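Local coordinates for endo-polygalacturonase (PDB 1BHE), which hydrolyses the alpha-1,4 bonds between galacturonate units of polygalacturonic acid within the chain, and takes part in maceration and soft-rotting of plant tissue, at residues Asn171-His176 against Ile192-Ser196; Arg199-Asp205 against Thr221-Ala227; Tyr216-Ala220 against Asp246-Gly250. All coordinates share one frame; numbering follows the deposited sequence.

Contact 1: residues Asn171-His176 against Ile192-Ser196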
loop_
_atom_site.group_PDB
_atom_site.type_symbol
_atom_site.label_atom_id
_atom_site.label_comp_id
_atom_site.label_asym_id
_atom_site.label_seq_id
_atom_site.Cartn_x
_atom_site.Cartn_y
_atom_site.Cartn_z
ATOM N N ASN A 171 8.316 6.558 -6.994
ATOM C CA ASN A 171 9.470 6.744 -6.129
ATOM C C ASN A 171 9.131 7.178 -4.711
ATOM O O ASN A 171 9.691 8.145 -4.186
ATOM C CB ASN A 171 10.414 7.765 -6.794
ATOM C CG ASN A 171 10.770 7.372 -8.220
ATOM O OD1 ASN A 171 10.993 6.193 -8.490
ATOM N ND2 ASN A 171 10.811 8.352 -9.117
ATOM N N SER A 172 8.261 6.427 -4.036
ATOM C CA SER A 172 7.887 6.774 -2.664
ATOM C C SER A 172 9.008 6.454 -1.694
ATOM O O SER A 172 9.592 5.368 -1.707
ATOM C CB SER A 172 6.608 6.012 -2.281
ATOM O OG SER A 172 6.209 6.367 -0.976
ATOM N N PRO A 173 9.323 7.390 -0.804
ATOM C CA PRO A 173 10.347 7.201 0.212
ATOM C C PRO A 173 9.979 6.077 1.175
ATOM O O PRO A 173 10.845 5.327 1.619
ATOM C CB PRO A 173 10.448 8.542 0.925
ATOM C CG PRO A 173 9.805 9.521 -0.006
ATOM C CD PRO A 173 8.705 8.729 -0.681
ATOM N N ASN A 174 8.701 5.947 1.496
ATOM C CA ASN A 174 8.190 4.915 2.399
ATOM C C ASN A 174 6.957 4.293 1.743
ATOM O O ASN A 174 6.947 4.205 0.506
ATOM C CB ASN A 174 7.902 5.550 3.745
ATOM C CG ASN A 174 7.707 4.675 4.951
ATOM O OD1 ASN A 174 6.794 3.854 5.015
ATOM N ND2 ASN A 174 8.551 4.863 5.970
ATOM N N PHE A 175 5.976 3.824 2.501
ATOM C CA PHE A 175 4.778 3.254 1.871
ATOM C C PHE A 175 4.126 4.297 0.967
ATOM O O PHE A 175 4.171 5.482 1.288
ATOM C CB PHE A 175 3.804 2.765 2.942
ATOM C CG PHE A 175 4.302 1.662 3.837
ATOM C CD1 PHE A 175 5.549 1.080 3.688
ATOM C CD2 PHE A 175 3.472 1.193 4.850
ATOM C CE1 PHE A 175 5.973 0.071 4.530
ATOM C CE2 PHE A 175 3.888 0.176 5.689
ATOM C CZ PHE A 175 5.140 -0.387 5.534
ATOM N N HIS A 176 3.524 3.866 -0.140
ATOM C CA HIS A 176 2.889 4.797 -1.064
ATOM C C HIS A 176 1.548 5.302 -0.540
ATOM O O HIS A 176 1.299 6.508 -0.505
ATOM C CB HIS A 176 2.667 4.156 -2.441
ATOM C CG HIS A 176 3.923 3.859 -3.204
ATOM N ND1 HIS A 176 4.787 2.849 -2.855
ATOM C CD2 HIS A 176 4.440 4.442 -4.313
ATOM C CE1 HIS A 176 5.799 2.820 -3.715
ATOM N NE2 HIS A 176 5.619 3.775 -4.610
ATOM N N ILE A 192 1.299 2.571 -9.592
ATOM C CA ILE A 192 2.375 2.724 -8.618
ATOM C C ILE A 192 3.651 2.150 -9.246
ATOM O O ILE A 192 3.641 1.000 -9.699
ATOM C CB ILE A 192 2.089 2.028 -7.277
ATOM C CG1 ILE A 192 1.132 2.884 -6.439
ATOM C CG2 ILE A 192 3.356 1.766 -6.461
ATOM C CD1 ILE A 192 0.397 2.100 -5.369
ATOM N N LYS A 193 4.719 2.945 -9.269
ATOM C CA LYS A 193 5.975 2.477 -9.846
ATOM C C LYS A 193 7.174 2.997 -9.057
ATOM O O LYS A 193 7.495 4.183 -9.033
ATOM C CB LYS A 193 6.101 2.853 -11.319
ATOM C CG LYS A 193 7.317 2.293 -12.031
ATOM C CD LYS A 193 7.412 0.772 -11.983
ATOM C CE LYS A 193 8.676 0.313 -12.707
ATOM N NZ LYS A 193 8.711 -1.162 -12.901
ATOM N N THR A 194 7.836 2.061 -8.408
ATOM C CA THR A 194 9.015 2.284 -7.579
ATOM C C THR A 194 9.941 1.094 -7.784
ATOM O O THR A 194 9.478 -0.031 -7.969
ATOM C CB THR A 194 8.589 2.451 -6.109
ATOM O OG1 THR A 194 8.081 3.791 -5.939
ATOM C CG2 THR A 194 9.712 2.253 -5.113
ATOM N N PRO A 195 11.242 1.330 -7.849
ATOM C CA PRO A 195 12.211 0.277 -8.099
ATOM C C PRO A 195 12.070 -0.907 -7.167
ATOM O O PRO A 195 11.879 -0.799 -5.953
ATOM C CB PRO A 195 13.559 0.968 -7.947
ATOM C CG PRO A 195 13.288 2.411 -8.210
ATOM C CD PRO A 195 11.887 2.661 -7.707
ATOM N N SER A 196 12.305 -2.112 -7.698
ATOM C CA SER A 196 12.210 -3.356 -6.958
ATOM C C SER A 196 13.215 -3.507 -5.826
ATOM O O SER A 196 13.017 -4.302 -4.903
ATOM C CB SER A 196 12.394 -4.527 -7.944
ATOM O OG SER A 196 13.751 -4.574 -8.356
HETATM O O HOH W 1 9.691 4.840 -10.450
#

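Contact 2: residues Arg199-Asp205 against Thr221-Ala227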
loop_
_atom_site.group_PDB
_atom_site.type_symbol
_atom_site.label_atom_id
_atom_site.label_comp_id
_atom_site.label_asym_id
_atom_site.label_seq_id
_atom_site.Cartn_x
_atom_site.Cartn_y
_atom_site.Cartn_z
ATOM N N ARG A 199 13.613 -0.745 -0.435
ATOM C CA ARG A 199 12.957 -1.381 0.697
ATOM C C ARG A 199 11.956 -0.437 1.358
ATOM O O ARG A 199 12.065 0.789 1.265
ATOM C CB ARG A 199 13.991 -1.847 1.732
ATOM C CG ARG A 199 14.905 -2.959 1.234
ATOM C CD ARG A 199 14.220 -4.319 1.235
ATOM N NE ARG A 199 13.257 -4.507 0.160
ATOM C CZ ARG A 199 13.528 -4.798 -1.102
ATOM N NH1 ARG A 199 14.785 -4.972 -1.504
ATOM N NH2 ARG A 199 12.563 -4.927 -2.002
ATOM N N ASN A 200 10.967 -1.026 2.022
ATOM C CA ASN A 200 9.981 -0.274 2.795
ATOM C C ASN A 200 9.035 0.544 1.926
ATOM O O ASN A 200 8.653 1.654 2.301
ATOM C CB ASN A 200 10.764 0.649 3.740
ATOM C CG ASN A 200 10.060 0.967 5.031
ATOM O OD1 ASN A 200 9.468 0.091 5.655
ATOM N ND2 ASN A 200 10.154 2.230 5.442
ATOM N N THR A 201 8.675 0.022 0.761
ATOM C CA THR A 201 7.857 0.762 -0.197
ATOM C C THR A 201 6.544 0.082 -0.543
ATOM O O THR A 201 6.158 0.023 -1.718
ATOM C CB THR A 201 8.692 0.952 -1.487
ATOM O OG1 THR A 201 9.249 -0.323 -1.831
ATOM C CG2 THR A 201 9.806 1.962 -1.269
ATOM N N ASP A 202 5.807 -0.364 0.479
ATOM C CA ASP A 202 4.510 -0.995 0.244
ATOM C C ASP A 202 3.666 -0.086 -0.652
ATOM O O ASP A 202 3.731 1.140 -0.508
ATOM C CB ASP A 202 3.748 -1.267 1.531
ATOM C CG ASP A 202 4.329 -2.342 2.418
ATOM O OD1 ASP A 202 5.439 -2.843 2.151
ATOM O OD2 ASP A 202 3.671 -2.705 3.415
ATOM N N GLY A 203 2.883 -0.709 -1.525
ATOM C CA GLY A 203 2.044 0.042 -2.444
ATOM C C GLY A 203 0.815 0.632 -1.776
ATOM O O GLY A 203 0.727 1.847 -1.588
ATOM N N ILE A 204 -0.189 -0.196 -1.505
ATOM C CA ILE A 204 -1.423 0.235 -0.874
ATOM C C ILE A 204 -1.744 -0.670 0.318
ATOM O O ILE A 204 -1.984 -1.862 0.127
ATOM C CB ILE A 204 -2.648 0.214 -1.814
ATOM C CG1 ILE A 204 -2.440 1.095 -3.048
ATOM C CG2 ILE A 204 -3.874 0.686 -1.034
ATOM C CD1 ILE A 204 -3.569 1.039 -4.052
ATOM N N ASP A 205 -1.800 -0.101 1.517
ATOM C CA ASP A 205 -2.034 -0.858 2.732
ATOM C C ASP A 205 -3.193 -0.352 3.592
ATOM O O ASP A 205 -3.035 0.580 4.383
ATOM C CB ASP A 205 -0.818 -0.823 3.664
ATOM C CG ASP A 205 0.487 -1.425 3.226
ATOM O OD1 ASP A 205 0.631 -1.938 2.105
ATOM O OD2 ASP A 205 1.447 -1.414 4.043
ATOM N N THR A 221 6.592 -2.312 -7.256
ATOM C CA THR A 221 7.380 -1.604 -6.241
ATOM C C THR A 221 8.405 -2.537 -5.623
ATOM O O THR A 221 8.724 -3.569 -6.223
ATOM C CB THR A 221 6.424 -1.028 -5.176
ATOM O OG1 THR A 221 7.138 -0.221 -4.236
ATOM C CG2 THR A 221 5.691 -2.143 -4.434
ATOM N N GLY A 222 8.950 -2.170 -4.475
ATOM C CA GLY A 222 9.968 -2.968 -3.818
ATOM C C GLY A 222 9.359 -3.970 -2.848
ATOM O O GLY A 222 9.645 -5.163 -2.953
ATOM N N ASP A 223 8.555 -3.493 -1.904
ATOM C CA ASP A 223 7.974 -4.397 -0.903
ATOM C C ASP A 223 6.546 -4.764 -1.268
ATOM O O ASP A 223 6.272 -4.928 -2.460
ATOM C CB ASP A 223 8.129 -3.810 0.499
ATOM C CG ASP A 223 9.553 -3.906 1.022
ATOM O OD1 ASP A 223 10.466 -4.360 0.291
ATOM O OD2 ASP A 223 9.796 -3.522 2.185
ATOM N N ASP A 224 5.678 -5.050 -0.302
ATOM C CA ASP A 224 4.347 -5.560 -0.625
ATOM C C ASP A 224 3.582 -4.690 -1.607
ATOM O O ASP A 224 3.477 -3.486 -1.413
ATOM C CB ASP A 224 3.512 -5.725 0.651
ATOM C CG ASP A 224 3.893 -6.992 1.396
ATOM O OD1 ASP A 224 4.081 -8.038 0.734
ATOM O OD2 ASP A 224 3.995 -6.933 2.637
ATOM N N ASN A 225 3.006 -5.317 -2.632
ATOM C CA ASN A 225 2.207 -4.573 -3.608
ATOM C C ASN A 225 0.975 -4.037 -2.882
ATOM O O ASN A 225 0.593 -2.872 -3.002
ATOM C CB ASN A 225 1.868 -5.452 -4.807
ATOM C CG ASN A 225 3.102 -6.010 -5.491
ATOM O OD1 ASN A 225 3.797 -6.868 -4.936
ATOM N ND2 ASN A 225 3.392 -5.533 -6.695
ATOM N N VAL A 226 0.350 -4.903 -2.099
ATOM C CA VAL A 226 -0.772 -4.608 -1.228
ATOM C C VAL A 226 -0.526 -5.397 0.066
ATOM O O VAL A 226 -0.164 -6.577 0.010
ATOM C CB VAL A 226 -2.152 -4.996 -1.783
ATOM C CG1 VAL A 226 -3.239 -4.961 -0.702
ATOM C CG2 VAL A 226 -2.608 -4.098 -2.923
ATOM N N ALA A 227 -0.683 -4.763 1.218
ATOM C CA ALA A 227 -0.523 -5.466 2.491
ATOM C C ALA A 227 -1.712 -5.097 3.377
ATOM O O ALA A 227 -1.817 -3.952 3.824
ATOM C CB ALA A 227 0.793 -5.165 3.177
HETATM O O HOH W 2 7.640 -2.893 3.891
HETATM O O HOH W 3 4.042 -4.944 4.788
#

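Contact 3: residues Tyr216-Ala220 against Asp246-Gly250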
loop_
_atom_site.group_PDB
_atom_site.type_symbol
_atom_site.label_atom_id
_atom_site.label_comp_id
_atom_site.label_asym_id
_atom_site.label_seq_id
_atom_site.Cartn_x
_atom_site.Cartn_y
_atom_site.Cartn_z
ATOM N N TYR A 216 -8.555 -2.165 -11.347
ATOM C CA TYR A 216 -7.986 -1.643 -12.584
ATOM C C TYR A 216 -6.711 -0.847 -12.360
ATOM O O TYR A 216 -6.481 0.183 -12.999
ATOM C CB TYR A 216 -9.049 -0.798 -13.304
ATOM C CG TYR A 216 -10.238 -1.639 -13.729
ATOM C CD1 TYR A 216 -10.146 -2.502 -14.810
ATOM C CD2 TYR A 216 -11.435 -1.580 -13.026
ATOM C CE1 TYR A 216 -11.230 -3.286 -15.188
ATOM C CE2 TYR A 216 -12.516 -2.362 -13.390
ATOM C CZ TYR A 216 -12.409 -3.203 -14.479
ATOM O OH TYR A 216 -13.486 -3.979 -14.843
ATOM N N SER A 217 -5.866 -1.321 -11.457
ATOM C CA SER A 217 -4.636 -0.640 -11.093
ATOM C C SER A 217 -3.411 -1.465 -11.453
ATOM O O SER A 217 -3.494 -2.649 -11.776
ATOM C CB SER A 217 -4.683 -0.291 -9.599
ATOM O OG SER A 217 -5.729 0.639 -9.348
ATOM N N ASN A 218 -2.265 -0.805 -11.435
ATOM C CA ASN A 218 -0.991 -1.412 -11.826
ATOM C C ASN A 218 0.048 -1.096 -10.763
ATOM O O ASN A 218 0.392 0.076 -10.582
ATOM C CB ASN A 218 -0.596 -0.820 -13.185
ATOM C CG ASN A 218 0.510 -1.643 -13.819
ATOM O OD1 ASN A 218 1.536 -1.838 -13.171
ATOM N ND2 ASN A 218 0.271 -2.126 -15.033
ATOM N N ILE A 219 0.478 -2.106 -10.011
ATOM C CA ILE A 219 1.405 -1.861 -8.905
ATOM C C ILE A 219 2.722 -2.606 -9.039
ATOM O O ILE A 219 2.768 -3.834 -9.036
ATOM C CB ILE A 219 0.745 -2.216 -7.555
ATOM C CG1 ILE A 219 -0.536 -1.401 -7.330
ATOM C CG2 ILE A 219 1.704 -1.978 -6.394
ATOM C CD1 ILE A 219 -1.353 -1.839 -6.131
ATOM N N ALA A 220 3.811 -1.851 -9.134
ATOM C CA ALA A 220 5.160 -2.418 -9.219
ATOM C C ALA A 220 6.030 -1.625 -8.244
ATOM O O ALA A 220 6.157 -0.407 -8.385
ATOM C CB ALA A 220 5.713 -2.353 -10.624
ATOM N N ASP A 246 -3.007 -5.623 -12.173
ATOM C CA ASP A 246 -1.742 -6.115 -12.692
ATOM C C ASP A 246 -0.627 -5.774 -11.702
ATOM O O ASP A 246 -0.454 -4.588 -11.390
ATOM C CB ASP A 246 -1.379 -5.473 -14.032
ATOM C CG ASP A 246 -2.221 -5.973 -15.189
ATOM O OD1 ASP A 246 -1.913 -7.060 -15.721
ATOM O OD2 ASP A 246 -3.192 -5.284 -15.565
ATOM N N PHE A 247 0.067 -6.766 -11.172
ATOM C CA PHE A 247 1.152 -6.498 -10.228
ATOM C C PHE A 247 2.492 -6.904 -10.858
ATOM O O PHE A 247 2.615 -7.945 -11.510
ATOM C CB PHE A 247 0.962 -7.195 -8.897
ATOM C CG PHE A 247 -0.115 -6.753 -7.958
ATOM C CD1 PHE A 247 -0.987 -5.717 -8.233
ATOM C CD2 PHE A 247 -0.255 -7.402 -6.737
ATOM C CE1 PHE A 247 -1.977 -5.333 -7.356
ATOM C CE2 PHE A 247 -1.236 -7.029 -5.836
ATOM C CZ PHE A 247 -2.097 -5.997 -6.147
ATOM N N GLY A 248 3.475 -6.024 -10.708
ATOM C CA GLY A 248 4.821 -6.260 -11.214
ATOM C C GLY A 248 5.743 -6.680 -10.075
ATOM O O GLY A 248 5.373 -7.488 -9.218
ATOM N N THR A 249 6.956 -6.126 -10.040
ATOM C CA THR A 249 7.881 -6.461 -8.965
ATOM C C THR A 249 7.238 -6.133 -7.617
ATOM O O THR A 249 6.317 -5.315 -7.527
ATOM C CB THR A 249 9.228 -5.730 -9.052
ATOM O OG1 THR A 249 8.994 -4.319 -8.955
ATOM C CG2 THR A 249 9.942 -6.049 -10.354
ATOM N N GLY A 250 7.780 -6.732 -6.564
ATOM C CA GLY A 250 7.273 -6.473 -5.222
ATOM C C GLY A 250 7.239 -7.741 -4.385
ATOM O O GLY A 250 7.736 -8.786 -4.815
HETATM O O HOH W 4 -4.570 -3.107 -14.382
#

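Contact 1: residues Asn171-His176 against Ile192-Ser196
His176 meets Thr194 and Ile192 with two different parts of its imidazole ring. The polar contact is at the ring edge: NE2 of His176 lies 2.8 Å from OG1 of Thr194, a hydrogen bond in which either group could be the donor. The same hydroxyl accepts a longer bond from the backbone N of Ser172, at 3.3 Å. Backbone also joins backbone, with N of Asn171 donating to O of Lys193 at 3.2 Å. Water 1 spans the same region and donates to both OD1 of Asn171 and O of Lys193.

The apolar contact lies over the ring. CG2 of Ile192 sits 3.6 Å from the centroid of the His176 ring, only 14° off its normal, a CH-pi contact. CB of Ser172 covers the opposite face, 3.3 Å above the plane. CD of Pro195 lies 3.7 Å from OD1 of Asn171.

The ND1 atom of His176 is bonded to O of Asp202 in the next turn of the beta-helix. The imidazole is thus sandwiched on both faces and held at both nitrogens. This fixes its rotation and ties the loop after strand 167-170 to the end of strand 183-193.

Contact 2: residues Arg199-Asp205 against Thr221-Ala227
OD1 of Asp223 is gripped by two nitrogens of Arg199, in a salt bridge at the active-site cleft of the parallel beta-helix. NE of Arg199 lies 2.8 Å from OD1 of Asp223 and meets that oxygen's syn lone pair. NH2 of Arg199 lies 3.2 Å from the same OD1 of Asp223 and meets it nearly along the C-O axis. The guanidinium and carboxylate planes are 11° apart, and the arginine chain, bent at chi2 and chi3, brings its edge to the acid. OD2 of Asp223 accepts from the backbone N of Asn200, which lies 2.8 Å away and above the carboxylate plane. These bonds orient Asp223, the predicted proton donor, whose side chain lies close to that of His251.

Asp202 and Asp224 lie beside it, consistent with the cluster of three aspartates of family 28. Water 2 donates to OD1 of Asp202 and OD2 of Asp223; water 3 donates to OD2 of Asp202 and OD2 of Asp224. OD1 of Asp224 is bonded to OG of Ser254 and bridged to Arg280, and OD2 to Lys282.

Toward strands 204-207 and 226-230 the backbones pair directly. N of Gly203 donates to O of Asp224 at 2.8 Å, and N of Ile204 to O of Asn225. Thr201 OG1, also bonded to O of Ala198, accepts from N of Asp223. OG1 of Thr221 donates to O of Thr201 at 2.7 Å.

Contact 3: residues Tyr216-Ala220 against Asp246-Gly250
Ile219 and Phe247 lie side by side on the inner face of two paired strands and point the same way. CD1 of Ile219 is 3.8 Å from CE1 of Phe247 and approaches the ring obliquely. CG of Phe247 is anti to its own carbonyl carbon (chi1 -70°), as is CG1 of Ile219 (chi1 -58°). The parallel register sets the two side chains side by side, and their similar torsions turn them the same way. Both also touch Val226.

The backbone of Ile219 is held at both ends. Its N donates to O of Asp246 at 3.0 Å, and its O accepts from N of Gly248 at 2.8 Å. This is the parallel ladder that links successive turns of a right-handed beta-helix, the fold of family 28. ND2 of Asn225 also donates to O of Ile219.

Asp246 lies on the outer face with Asn218. Its N donates to O of Ser217 at 3.0 Å. CB of Asp246 packs against ND2 of Asn218 at 3.9 Å. Water 4 donates to OD2 of Asp246 and to O of Ser217.

At the end of strand 218-220, CB of Ala220 lies 4.1 Å from CA of Gly248, just beyond strand 245-247.

In the fold
The three contacts join neighbouring turns of the beta-helix. Contact 2 is the most buried and lies closest to the middle of the chain; contacts 1 and 3 are only partly buried. Contact 2 holds the predicted proton donor Asp223 with two further acids, and is rich in charge. Contact 1 is mostly neutral and polar, centred on a histidine, whereas contact 3 is a regular strand pair with an apolar inner face. Contacts 1 and 3 share a pairing of strands 183-193 and 218-220, where Ile192 bonds to Asn218 and Ala220. The backbone of His176 bonds to Asp202, joining contact 1 to contact 2. Thr249 bonds to Thr221, joining contact 3 to contact 2.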